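Local atomic coordinates of inositol 2-dehydrogenase/D-chiro-inositol 3-dehydrogenase (Lactobacillus casei, PDB entry 4MIY), a protein that oxidises myo-inositol and D-chiro-inositol to their keto derivatives, using NAD as the hydride acceptor. Residues 186-198 against 316-329. Residues are numbered along the deposited sequence; the frame is centred on the assembly and turned at random.
Sequences DDEYTSIQITYPR and AANRSQKDQETVLI. With SO4 (sulfate ion), chain J.
I192 packs against helix 304-323 through two branches: CG2 lies 3.6 Å from A316 CB, while CD1 reaches A317 CB. I329 CD1 closes on the same CG2 at 4.0 Å, making an apolar cluster of side chains. Two residues on, I194 N donates to S320 OG of the helix at 3.0 Å, nearly straight (176° at H); the hydroxyl, carried anti to its own backbone N (chi1 -173°), donates to E325 O. I194 O, by contrast, is buried without a polar partner. Just past the strand, Y196 OH donates to Q321 O at 2.7 Å, in the carbonyl plane on a lone pair, and also bonds N166; the Y196 N-H meets Q324 OE1 from above its carbonyl plane. A phenylalanine here would probably leave Q321 O without this donor and the ring freer to shift beside the Q324 amide. Whereas I192, I194, A316, A317 and I329 are buried, the solvent side holds exposed T326 and L328 and partly exposed Q193, extended, handing NE2 to Q324 O at 3.1 Å. Reciprocal antiparallel N-H...O bonds between I192 and V327 add strand 327-328 as an outermost strand of this chain's mixed sheet, on which helix 304-323 packs, consistent with the C-terminal alpha/beta domain of the Gfo/Idh/MocA family.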
loop_
_atom_site.group_PDB
_atom_site.type_symbol
_atom_site.label_atom_id
_atom_site.label_comp_id
_atom_site.label_asym_id
_atom_site.label_seq_id
_atom_site.Cartn_x
_atom_site.Cartn_y
_atom_site.Cartn_z
ATOM N N ASP A 186 24.030 15.491 -1.282
ATOM C CA ASP A 186 25.441 15.849 -1.462
ATOM C C ASP A 186 25.596 17.230 -2.110
ATOM O O ASP A 186 26.251 17.383 -3.089
ATOM C CB ASP A 186 26.165 14.775 -2.250
ATOM C CG ASP A 186 27.652 14.943 -2.197
ATOM O OD1 ASP A 186 28.110 15.674 -1.314
ATOM O OD2 ASP A 186 28.334 14.381 -3.046
ATOM N N ASP A 187 24.927 18.203 -1.523
ATOM C CA ASP A 187 24.856 19.528 -2.063
ATOM C C ASP A 187 24.911 20.551 -0.934
ATOM O O ASP A 187 24.983 20.194 0.193
ATOM C CB ASP A 187 23.612 19.664 -2.923
ATOM C CG ASP A 187 23.717 20.757 -3.971
ATOM O OD1 ASP A 187 24.648 21.528 -3.937
ATOM O OD2 ASP A 187 22.850 20.826 -4.819
ATOM N N GLU A 188 24.990 21.820 -1.272
ATOM C CA GLU A 188 25.053 22.883 -0.291
ATOM C C GLU A 188 23.851 23.797 -0.413
ATOM O O GLU A 188 23.398 24.044 -1.479
ATOM C CB GLU A 188 26.314 23.735 -0.486
ATOM C CG GLU A 188 27.546 23.004 -0.990
ATOM N N TYR A 189 23.406 24.324 0.711
ATOM C CA TYR A 189 22.321 25.280 0.727
ATOM C C TYR A 189 22.727 26.666 0.245
ATOM O O TYR A 189 23.800 27.119 0.515
ATOM C CB TYR A 189 21.715 25.418 2.121
ATOM C CG TYR A 189 21.203 24.133 2.751
ATOM C CD1 TYR A 189 20.498 23.210 2.014
ATOM C CD2 TYR A 189 21.418 23.854 4.067
ATOM C CE1 TYR A 189 20.058 22.068 2.561
ATOM C CE2 TYR A 189 20.955 22.727 4.618
ATOM C CZ TYR A 189 20.265 21.820 3.858
ATOM O OH TYR A 189 19.821 20.660 4.418
ATOM N N THR A 190 21.821 27.305 -0.473
ATOM C CA THR A 190 21.987 28.670 -0.915
ATOM C C THR A 190 20.966 29.627 -0.339
ATOM O O THR A 190 21.156 30.802 -0.401
ATOM C CB THR A 190 21.984 28.762 -2.402
ATOM O OG1 THR A 190 20.802 28.185 -2.935
ATOM C CG2 THR A 190 23.185 28.040 -2.986
ATOM N N SER A 191 19.883 29.109 0.215
ATOM C CA SER A 191 18.827 29.934 0.809
ATOM C C SER A 191 17.803 29.127 1.607
ATOM O O SER A 191 17.681 27.960 1.412
ATOM C CB SER A 191 18.085 30.778 -0.220
ATOM O OG SER A 191 17.132 30.053 -0.954
ATOM N N ILE A 192 17.128 29.808 2.523
ATOM C CA ILE A 192 16.014 29.279 3.270
ATOM C C ILE A 192 14.918 30.327 3.452
ATOM O O ILE A 192 15.206 31.465 3.653
ATOM C CB ILE A 192 16.432 28.660 4.618
ATOM C CG1 ILE A 192 15.309 27.841 5.240
ATOM C CG2 ILE A 192 16.939 29.703 5.557
ATOM C CD1 ILE A 192 15.800 26.929 6.291
ATOM N N GLN A 193 13.663 29.904 3.321
ATOM C CA GLN A 193 12.495 30.756 3.513
ATOM C C GLN A 193 11.444 30.016 4.308
ATOM O O GLN A 193 11.104 28.914 3.980
ATOM C CB GLN A 193 11.923 31.220 2.181
ATOM C CG GLN A 193 10.742 32.150 2.321
ATOM C CD GLN A 193 10.140 32.616 1.021
ATOM O OE1 GLN A 193 10.186 31.955 0.022
ATOM N NE2 GLN A 193 9.578 33.791 1.045
ATOM N N ILE A 194 10.998 30.623 5.394
ATOM C CA ILE A 194 9.935 30.125 6.225
ATOM C C ILE A 194 8.673 30.930 5.979
ATOM O O ILE A 194 8.690 32.107 6.095
ATOM C CB ILE A 194 10.275 30.301 7.672
ATOM C CG1 ILE A 194 11.619 29.653 7.958
ATOM C CG2 ILE A 194 9.232 29.694 8.510
ATOM C CD1 ILE A 194 11.610 28.163 7.893
ATOM N N THR A 195 7.596 30.268 5.610
ATOM C CA THR A 195 6.320 30.912 5.456
ATOM C C THR A 195 5.266 30.280 6.371
ATOM O O THR A 195 5.373 29.142 6.753
ATOM C CB THR A 195 5.812 30.844 4.027
ATOM O OG1 THR A 195 5.868 29.521 3.577
ATOM C CG2 THR A 195 6.606 31.667 3.139
ATOM N N TYR A 196 4.259 31.065 6.698
ATOM C CA TYR A 196 3.232 30.698 7.617
ATOM C C TYR A 196 1.883 30.601 6.938
ATOM O O TYR A 196 1.326 31.579 6.546
ATOM C CB TYR A 196 3.127 31.731 8.715
ATOM C CG TYR A 196 4.371 31.988 9.525
ATOM C CD1 TYR A 196 5.191 30.984 9.919
ATOM C CD2 TYR A 196 4.665 33.244 9.965
ATOM C CE1 TYR A 196 6.275 31.218 10.672
ATOM C CE2 TYR A 196 5.760 33.483 10.723
ATOM C CZ TYR A 196 6.566 32.468 11.078
ATOM O OH TYR A 196 7.659 32.667 11.839
ATOM N N PRO A 197 1.370 29.377 6.784
ATOM C CA PRO A 197 -0.019 29.181 6.375
ATOM C C PRO A 197 -0.925 29.643 7.485
ATOM O O PRO A 197 -0.450 30.117 8.481
ATOM C CB PRO A 197 -0.142 27.687 6.226
ATOM C CG PRO A 197 1.241 27.161 6.290
ATOM C CD PRO A 197 2.069 28.106 6.996
ATOM N N ARG A 198 -2.217 29.509 7.307
ATOM C CA ARG A 198 -3.093 29.854 8.378
ATOM C C ARG A 198 -2.772 29.084 9.640
ATOM O O ARG A 198 -2.385 27.934 9.621
ATOM C CB ARG A 198 -4.530 29.607 8.007
ATOM C CG ARG A 198 -4.835 28.201 7.738
ATOM C CD ARG A 198 -6.260 27.954 7.236
ATOM N NE ARG A 198 -7.337 28.233 8.154
ATOM C CZ ARG A 198 -8.597 27.924 7.915
ATOM N NH1 ARG A 198 -8.948 27.293 6.814
ATOM N NH2 ARG A 198 -9.515 28.229 8.757
ATOM N N ALA A 316 19.636 31.354 9.814
ATOM C CA ALA A 316 18.986 31.926 8.652
ATOM C C ALA A 316 17.468 31.715 8.716
ATOM O O ALA A 316 16.715 32.572 8.377
ATOM C CB ALA A 316 19.561 31.383 7.392
ATOM N N ALA A 317 17.055 30.561 9.185
ATOM C CA ALA A 317 15.662 30.254 9.302
ATOM C C ALA A 317 14.998 31.055 10.405
ATOM O O ALA A 317 13.897 31.514 10.251
ATOM C CB ALA A 317 15.512 28.781 9.564
ATOM N N ASN A 318 15.676 31.191 11.533
ATOM C CA ASN A 318 15.159 32.051 12.594
ATOM C C ASN A 318 15.008 33.523 12.114
ATOM O O ASN A 318 14.057 34.184 12.432
ATOM C CB ASN A 318 15.971 31.924 13.876
ATOM C CG ASN A 318 15.764 30.597 14.588
ATOM O OD1 ASN A 318 16.700 30.016 15.110
ATOM N ND2 ASN A 318 14.536 30.144 14.659
ATOM N N ARG A 319 15.902 33.960 11.266
ATOM C CA ARG A 319 15.780 35.275 10.708
ATOM C C ARG A 319 14.561 35.356 9.806
ATOM O O ARG A 319 13.786 36.259 9.904
ATOM C CB ARG A 319 17.045 35.624 9.952
ATOM C CG ARG A 319 17.052 36.957 9.287
ATOM C CD ARG A 319 18.464 37.419 8.902
ATOM N NE ARG A 319 19.487 37.108 9.882
ATOM C CZ ARG A 319 19.885 37.952 10.829
ATOM N NH1 ARG A 319 19.372 39.171 10.915
ATOM N NH2 ARG A 319 20.832 37.599 11.680
ATOM N N SER A 320 14.382 34.338 8.974
ATOM C CA SER A 320 13.263 34.295 8.067
ATOM C C SER A 320 11.929 34.256 8.791
ATOM O O SER A 320 10.979 34.783 8.311
ATOM C CB SER A 320 13.368 33.091 7.124
ATOM O OG SER A 320 12.376 33.126 6.135
ATOM N N GLN A 321 11.889 33.641 9.950
ATOM C CA GLN A 321 10.651 33.562 10.716
ATOM C C GLN A 321 10.071 34.920 11.101
ATOM O O GLN A 321 8.936 35.028 11.390
ATOM C CB GLN A 321 10.849 32.750 11.986
ATOM C CG GLN A 321 10.863 31.230 11.823
ATOM C CD GLN A 321 11.038 30.513 13.134
ATOM O OE1 GLN A 321 11.857 30.873 13.927
ATOM N NE2 GLN A 321 10.250 29.505 13.353
ATOM N N LYS A 322 10.922 35.928 11.138
ATOM C CA LYS A 322 10.496 37.260 11.517
ATOM C C LYS A 322 9.605 37.866 10.496
ATOM O O LYS A 322 8.597 38.391 10.841
ATOM C CB LYS A 322 11.684 38.178 11.808
ATOM C CG LYS A 322 12.502 37.761 12.953
ATOM C CD LYS A 322 13.915 38.339 12.848
ATOM C CE LYS A 322 14.676 38.269 14.148
ATOM N NZ LYS A 322 13.728 37.891 15.229
ATOM N N ASP A 323 9.972 37.768 9.239
ATOM C CA ASP A 323 9.240 38.442 8.181
ATOM C C ASP A 323 8.814 37.595 7.002
ATOM O O ASP A 323 8.307 38.101 6.042
ATOM C CB ASP A 323 10.050 39.633 7.651
ATOM C CG ASP A 323 11.441 39.241 7.068
ATOM O OD1 ASP A 323 11.764 38.058 6.862
ATOM O OD2 ASP A 323 12.211 40.186 6.788
ATOM N N GLN A 324 9.053 36.306 7.092
ATOM C CA GLN A 324 8.766 35.393 6.011
ATOM C C GLN A 324 9.509 35.667 4.706
ATOM O O GLN A 324 9.082 35.268 3.671
ATOM C CB GLN A 324 7.266 35.266 5.769
ATOM C CG GLN A 324 6.499 34.785 6.962
ATOM C CD GLN A 324 5.048 34.643 6.698
ATOM O OE1 GLN A 324 4.620 33.773 5.985
ATOM N NE2 GLN A 324 4.276 35.523 7.276
ATOM N N GLU A 325 10.653 36.342 4.792
ATOM C CA GLU A 325 11.478 36.582 3.628
ATOM C C GLU A 325 12.584 35.568 3.461
ATOM O O GLU A 325 13.008 34.983 4.398
ATOM C CB GLU A 325 12.113 37.965 3.680
ATOM C CG GLU A 325 11.173 39.079 3.905
ATOM C CD GLU A 325 10.303 39.399 2.792
ATOM O OE1 GLU A 325 10.621 39.098 1.651
ATOM O OE2 GLU A 325 9.259 39.984 3.042
ATOM N N THR A 326 13.026 35.405 2.237
ATOM C CA THR A 326 14.089 34.489 1.917
ATOM C C THR A 326 15.403 35.019 2.441
ATOM O O THR A 326 15.712 36.155 2.233
ATOM C CB THR A 326 14.193 34.300 0.431
ATOM O OG1 THR A 326 12.982 33.770 -0.076
ATOM C CG2 THR A 326 15.298 33.410 0.076
ATOM N N VAL A 327 16.129 34.176 3.149
ATOM C CA VAL A 327 17.456 34.489 3.626
ATOM C C VAL A 327 18.541 33.660 2.921
ATOM O O VAL A 327 18.463 32.473 2.876
ATOM C CB VAL A 327 17.531 34.287 5.120
ATOM C CG1 VAL A 327 18.912 34.584 5.623
ATOM C CG2 VAL A 327 16.538 35.121 5.817
ATOM N N LEU A 328 19.564 34.318 2.400
ATOM C CA LEU A 328 20.618 33.626 1.711
ATOM C C LEU A 328 21.555 32.919 2.643
ATOM O O LEU A 328 21.742 33.321 3.746
ATOM C CB LEU A 328 21.391 34.552 0.812
ATOM C CG LEU A 328 20.611 35.225 -0.294
ATOM C CD1 LEU A 328 21.551 35.970 -1.156
ATOM C CD2 LEU A 328 19.841 34.302 -1.130
ATOM N N ILE A 329 22.109 31.830 2.147
ATOM C CA ILE A 329 23.074 31.009 2.854
ATOM C C ILE A 329 24.296 30.766 1.972
ATOM O O ILE A 329 24.190 30.405 0.840
ATOM C CB ILE A 329 22.478 29.626 3.198
ATOM C CG1 ILE A 329 21.375 29.748 4.215
ATOM C CG2 ILE A 329 23.537 28.721 3.741
ATOM C CD1 ILE A 329 20.543 28.515 4.286
HETATM S S SO4 J . -12.638 26.363 7.459
HETATM O O1 SO4 J . -11.602 26.355 6.500
HETATM O O2 SO4 J . -12.276 27.231 8.530
HETATM O O3 SO4 J . -12.836 25.040 7.934
HETATM O O4 SO4 J . -13.830 26.788 6.821
#